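PDB 5D8D: D-alanine--D-alanine ligase, which catalyses the ATP-dependent joining of two D-alanine molecules into D-alanyl-D-alanine, a building block of the peptidoglycan cell wall, with magnesium or manganese as cofactor. Local coordinates for residues A[250-254]-A[279-283]; A[186-192]-A[239-243]. All coordinates share one frame; numbering follows the deposited sequence.

Contact 1: A[250-254]-A[279-283]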
loop_
_atom_site.group_PDB
_atom_site.type_symbol
_atom_site.label_atom_id
_atom_site.label_comp_id
_atom_site.label_asym_id
_atom_site.label_seq_id
_atom_site.Cartn_x
_atom_site.Cartn_y
_atom_site.Cartn_z
ATOM N N GLY A 250 -4.618 -10.917 -11.325
ATOM C CA GLY A 250 -5.764 -10.994 -12.234
ATOM C C GLY A 250 -5.622 -10.215 -13.546
ATOM O O GLY A 250 -5.321 -10.770 -14.573
ATOM N N TRP A 251 -5.844 -8.931 -13.508
ATOM C CA TRP A 251 -5.846 -8.171 -14.702
ATOM C C TRP A 251 -5.366 -6.788 -14.389
ATOM O O TRP A 251 -5.209 -6.460 -13.258
ATOM C CB TRP A 251 -7.254 -8.187 -15.284
ATOM C CG TRP A 251 -8.228 -7.316 -14.583
ATOM C CD1 TRP A 251 -8.659 -7.419 -13.300
ATOM C CD2 TRP A 251 -8.931 -6.206 -15.157
ATOM N NE1 TRP A 251 -9.581 -6.433 -13.034
ATOM C CE2 TRP A 251 -9.754 -5.675 -14.160
ATOM C CE3 TRP A 251 -8.935 -5.610 -16.431
ATOM C CZ2 TRP A 251 -10.577 -4.569 -14.388
ATOM C CZ3 TRP A 251 -9.753 -4.500 -16.659
ATOM C CH2 TRP A 251 -10.567 -4.004 -15.644
ATOM N N GLY A 252 -5.111 -5.999 -15.411
ATOM C CA GLY A 252 -4.431 -4.721 -15.276
ATOM C C GLY A 252 -3.498 -4.443 -16.455
ATOM O O GLY A 252 -3.389 -5.238 -17.397
ATOM N N ARG A 253 -2.824 -3.312 -16.386
ATOM C CA ARG A 253 -1.908 -2.884 -17.429
ATOM C C ARG A 253 -0.607 -2.441 -16.780
ATOM O O ARG A 253 -0.638 -1.827 -15.693
ATOM C CB ARG A 253 -2.473 -1.692 -18.165
ATOM C CG ARG A 253 -3.672 -1.969 -19.060
ATOM C CD ARG A 253 -4.286 -0.665 -19.598
ATOM N NE ARG A 253 -3.232 0.246 -20.019
ATOM C CZ ARG A 253 -3.274 1.572 -19.989
ATOM N NH1 ARG A 253 -4.368 2.223 -19.598
ATOM N NH2 ARG A 253 -2.195 2.260 -20.390
ATOM N N ILE A 254 0.510 -2.742 -17.445
ATOM C CA ILE A 254 1.779 -2.115 -17.156
ATOM C C ILE A 254 2.128 -1.248 -18.334
ATOM O O ILE A 254 2.059 -1.707 -19.480
ATOM C CB ILE A 254 2.881 -3.157 -17.044
ATOM C CG1 ILE A 254 2.551 -4.166 -15.919
ATOM C CG2 ILE A 254 4.243 -2.479 -16.842
ATOM C CD1 ILE A 254 2.931 -3.732 -14.526
ATOM N N SER A 279 -11.132 1.864 -24.532
ATOM C CA SER A 279 -10.066 1.415 -23.615
ATOM C C SER A 279 -9.196 0.321 -24.206
ATOM O O SER A 279 -9.594 -0.385 -25.098
ATOM C CB SER A 279 -10.671 0.912 -22.283
ATOM O OG SER A 279 -11.267 1.967 -21.519
ATOM N N LEU A 280 -8.004 0.160 -23.663
ATOM C CA LEU A 280 -6.976 -0.680 -24.278
ATOM C C LEU A 280 -7.001 -2.163 -23.925
ATOM O O LEU A 280 -6.641 -2.978 -24.765
ATOM C CB LEU A 280 -5.610 -0.093 -23.980
ATOM C CG LEU A 280 -5.367 1.213 -24.762
ATOM C CD1 LEU A 280 -4.666 2.271 -23.936
ATOM C CD2 LEU A 280 -4.565 0.883 -26.001
ATOM N N VAL A 281 -7.432 -2.536 -22.723
ATOM C CA VAL A 281 -7.503 -3.952 -22.340
ATOM C C VAL A 281 -8.456 -4.766 -23.234
ATOM O O VAL A 281 -8.109 -5.895 -23.609
ATOM C CB VAL A 281 -7.788 -4.162 -20.808
ATOM C CG1 VAL A 281 -8.155 -5.633 -20.464
ATOM C CG2 VAL A 281 -6.590 -3.698 -19.944
ATOM N N PRO A 282 -9.646 -4.223 -23.587
ATOM C CA PRO A 282 -10.488 -4.952 -24.562
ATOM C C PRO A 282 -9.825 -5.190 -25.926
ATOM O O PRO A 282 -9.990 -6.285 -26.492
ATOM C CB PRO A 282 -11.735 -4.076 -24.695
ATOM C CG PRO A 282 -11.826 -3.396 -23.378
ATOM C CD PRO A 282 -10.395 -3.107 -22.981
ATOM N N LYS A 283 -9.123 -4.172 -26.422
ATOM C CA LYS A 283 -8.279 -4.262 -27.624
ATOM C C LYS A 283 -7.365 -5.482 -27.559
ATOM O O LYS A 283 -7.364 -6.347 -28.450
ATOM C CB LYS A 283 -7.390 -3.004 -27.788
ATOM C CG LYS A 283 -7.690 -2.031 -28.912
ATOM C CD LYS A 283 -8.966 -1.190 -28.712
ATOM C CE LYS A 283 -8.801 0.252 -29.243
ATOM N NZ LYS A 283 -10.074 0.899 -29.669
#
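Arg253 and Val281 meet where the start of strand 252-259 faces the first turn of helix 280-286, their CA atoms 7.5 Å apart, a spacing bridged mainly by side chains. Val281 is the hub, and its two methyls divide the work. With CG1 anti to the backbone N (chi1 168°), that methyl reaches the indole of Trp251, arriving at the ring's edge near its plane, with CG1 4.1 Å from Trp251 CE3. The other methyl, CG2, turns to the aliphatic part of Arg253: it lies 3.5 Å from Arg253 CG and 3.8 Å from Arg253 CD. The same methyl also has a backbone neighbour, since Gly252 O is 4.4 Å from Val281 CG2. The arginine chain bends about its CG-CD bond (chi3 43°), which carries the guanidinium to Leu280. Leu280 CD1 sits over the centre of one face of that group, 4.2 Å from Arg253 CZ, a methyl over the flat group. Two of the guanidinium's nitrogens are held from outside: Arg253 NE bonds to Thr185 OG1, and Arg253 NH2 forms a salt bridge with Asp255 OD1, which would help hold the group's rotation. Both segments belong to the ATP-grasp part of the enzyme, where a helix packs against an antiparallel sheet. Asp255 is a predicted magnesium ligand and Thr185 falls in the predicted ATP-binding region, so through the bonds of Arg253 the contact borders the probable nucleotide and metal site, with Leu280 and Val281 packed along the arginine's length.

Contact 2: A[186-192]-A[239-243]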
loop_
_atom_site.group_PDB
_atom_site.type_symbol
_atom_site.label_atom_id
_atom_site.label_comp_id
_atom_site.label_asym_id
_atom_site.label_seq_id
_atom_site.Cartn_x
_atom_site.Cartn_y
_atom_site.Cartn_z
ATOM N N ILE A 186 1.000 -3.070 -21.723
ATOM C CA ILE A 186 0.923 -4.530 -21.709
ATOM C C ILE A 186 -0.195 -4.861 -20.756
ATOM O O ILE A 186 -0.079 -4.596 -19.589
ATOM C CB ILE A 186 2.259 -5.113 -21.266
ATOM C CG1 ILE A 186 3.294 -4.716 -22.308
ATOM C CG2 ILE A 186 2.159 -6.630 -21.131
ATOM C CD1 ILE A 186 3.947 -3.374 -22.088
ATOM N N SER A 187 -1.272 -5.414 -21.273
ATOM C CA SER A 187 -2.454 -5.710 -20.491
ATOM C C SER A 187 -2.330 -7.078 -19.875
ATOM O O SER A 187 -1.579 -7.902 -20.348
ATOM C CB SER A 187 -3.699 -5.661 -21.378
ATOM O OG SER A 187 -3.875 -4.375 -21.946
ATOM N N PHE A 188 -3.102 -7.333 -18.826
ATOM C CA PHE A 188 -3.009 -8.618 -18.144
ATOM C C PHE A 188 -4.374 -9.232 -18.015
ATOM O O PHE A 188 -5.343 -8.531 -17.805
ATOM C CB PHE A 188 -2.300 -8.469 -16.768
ATOM C CG PHE A 188 -0.800 -8.408 -16.873
ATOM C CD1 PHE A 188 -0.167 -7.220 -17.204
ATOM C CD2 PHE A 188 -0.030 -9.555 -16.709
ATOM C CE1 PHE A 188 1.198 -7.153 -17.367
ATOM C CE2 PHE A 188 1.357 -9.498 -16.854
ATOM C CZ PHE A 188 1.969 -8.280 -17.169
ATOM N N LEU A 189 -4.424 -10.536 -18.188
ATOM C CA LEU A 189 -5.610 -11.312 -17.955
ATOM C C LEU A 189 -5.229 -12.669 -17.408
ATOM O O LEU A 189 -4.289 -13.268 -17.851
ATOM C CB LEU A 189 -6.421 -11.462 -19.221
ATOM C CG LEU A 189 -7.711 -12.236 -19.053
ATOM C CD1 LEU A 189 -8.671 -11.529 -18.155
ATOM C CD2 LEU A 189 -8.360 -12.500 -20.376
ATOM N N ASN A 190 -5.990 -13.125 -16.428
ATOM C CA ASN A 190 -5.664 -14.291 -15.588
ATOM C C ASN A 190 -4.182 -14.363 -15.196
ATOM O O ASN A 190 -3.473 -15.347 -15.408
ATOM C CB ASN A 190 -6.214 -15.552 -16.233
ATOM C CG ASN A 190 -7.734 -15.470 -16.447
ATOM O OD1 ASN A 190 -8.452 -14.742 -15.731
ATOM N ND2 ASN A 190 -8.229 -16.203 -17.437
ATOM N N GLY A 191 -3.733 -13.240 -14.658
ATOM C CA GLY A 191 -2.360 -13.051 -14.252
ATOM C C GLY A 191 -1.317 -12.989 -15.337
ATOM O O GLY A 191 -0.169 -12.763 -15.005
ATOM N N GLN A 192 -1.677 -13.145 -16.613
ATOM C CA GLN A 192 -0.669 -13.272 -17.716
ATOM C C GLN A 192 -0.727 -12.149 -18.754
ATOM O O GLN A 192 -1.764 -11.522 -18.916
ATOM C CB GLN A 192 -0.829 -14.614 -18.426
ATOM C CG GLN A 192 -0.662 -15.803 -17.490
ATOM C CD GLN A 192 0.752 -15.906 -16.882
ATOM O OE1 GLN A 192 0.895 -15.975 -15.657
ATOM N NE2 GLN A 192 1.797 -15.916 -17.733
ATOM N N CYS A 239 7.396 -7.311 -18.019
ATOM C CA CYS A 239 6.179 -6.762 -17.437
ATOM C C CYS A 239 5.495 -7.771 -16.524
ATOM O O CYS A 239 4.887 -7.386 -15.547
ATOM C CB CYS A 239 5.223 -6.256 -18.525
ATOM S SG CYS A 239 5.882 -4.810 -19.375
ATOM N N LEU A 240 5.579 -9.050 -16.844
ATOM C CA LEU A 240 5.048 -10.062 -15.939
ATOM C C LEU A 240 5.709 -9.932 -14.603
ATOM O O LEU A 240 5.038 -9.948 -13.595
ATOM C CB LEU A 240 5.266 -11.466 -16.481
ATOM C CG LEU A 240 4.788 -12.633 -15.631
ATOM C CD1 LEU A 240 3.328 -12.513 -15.280
ATOM C CD2 LEU A 240 5.046 -13.899 -16.410
ATOM N N ARG A 241 7.027 -9.776 -14.601
ATOM C CA ARG A 241 7.790 -9.648 -13.360
ATOM C C ARG A 241 7.485 -8.356 -12.625
ATOM O O ARG A 241 7.442 -8.320 -11.400
ATOM C CB ARG A 241 9.289 -9.728 -13.630
ATOM C CG ARG A 241 9.731 -11.052 -14.206
ATOM C CD ARG A 241 11.160 -11.349 -13.808
ATOM N NE ARG A 241 12.107 -10.447 -14.454
ATOM C CZ ARG A 241 13.327 -10.137 -13.995
ATOM N NH1 ARG A 241 13.788 -10.614 -12.834
ATOM N NH2 ARG A 241 14.104 -9.319 -14.707
ATOM N N ALA A 242 7.287 -7.288 -13.371
ATOM C CA ALA A 242 6.882 -6.017 -12.772
ATOM C C ALA A 242 5.503 -6.149 -12.123
ATOM O O ALA A 242 5.229 -5.525 -11.088
ATOM C CB ALA A 242 6.877 -4.912 -13.821
ATOM N N PHE A 243 4.652 -6.956 -12.749
ATOM C CA PHE A 243 3.272 -7.128 -12.317
ATOM C C PHE A 243 3.297 -7.919 -11.005
ATOM O O PHE A 243 2.671 -7.513 -10.021
ATOM C CB PHE A 243 2.469 -7.840 -13.429
ATOM C CG PHE A 243 0.975 -7.891 -13.228
ATOM C CD1 PHE A 243 0.186 -6.794 -13.520
ATOM C CD2 PHE A 243 0.353 -9.068 -12.802
ATOM C CE1 PHE A 243 -1.204 -6.859 -13.392
ATOM C CE2 PHE A 243 -1.039 -9.136 -12.646
ATOM C CZ PHE A 243 -1.820 -8.024 -12.954
#
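Phe188 projects from strand 181-189 toward helix 229-245, and its side chain can be traced atom by atom. Phe188 CB already lies over the face of the Phe243 ring, 4.2 Å from its centroid, in a CH-pi contact. Phe188 CG sits over the centre of that face, and the rings form an offset stack: centroids 4.1 Å apart, planes only 6° from parallel, the side chains sliding past each other in opposite directions. Phe243 CB returns the CH-pi contact. Phe188 CD1 lies 3.7 Å from Phe243 CD1, while CD2 is near Phe243 CG and CD2. The short axes approach to 10.0 Å at 61°, consistent with helix 229-245 lying on the antiparallel sheet of the ATP-grasp fold. Farther out, Phe188 CE1 nears Phe243 CD1 and Cys239 O, Phe188 CE2 is 3.9 Å from Leu240 CD1, and the tip, Phe188 CZ, comes 3.5 Å from Cys239 O, with Leu240 N at the edge near the ring plane. Two residues before Phe188, Ile186 CD1 packs 3.6 Å from Cys239 SG. Past the strand, a type I' turn from Leu189 to Gln192 brings Gly191 O within 3.5 Å of Leu240 CD1. Leu240, with CG anti to its own N (chi1 179°), sends CD2 to the amide end of Gln192.

From the N terminus, strand 181-189 comes first; its turn leads into strand 192-198, and contact 2 closes when helix 229-245 returns to pack on 186-192. The chain then enters strand 252-259, and contact 1 closes a shorter loop through strand 264-270 to helix 280-286. The two loops follow in series, neither nested nor crossed. Their strands are neighbours in one antiparallel sheet: Ile254 O lies 2.8 Å from Ile186 N and Gly250 O 2.9 Å from Gly191 N, both probable hydrogen bonds. Ile254 touches Phe188 and Cys239, whereas Val281 touches Ser187, whose side chain points away from helix 229-245. The helices therefore sandwich the sheet between them.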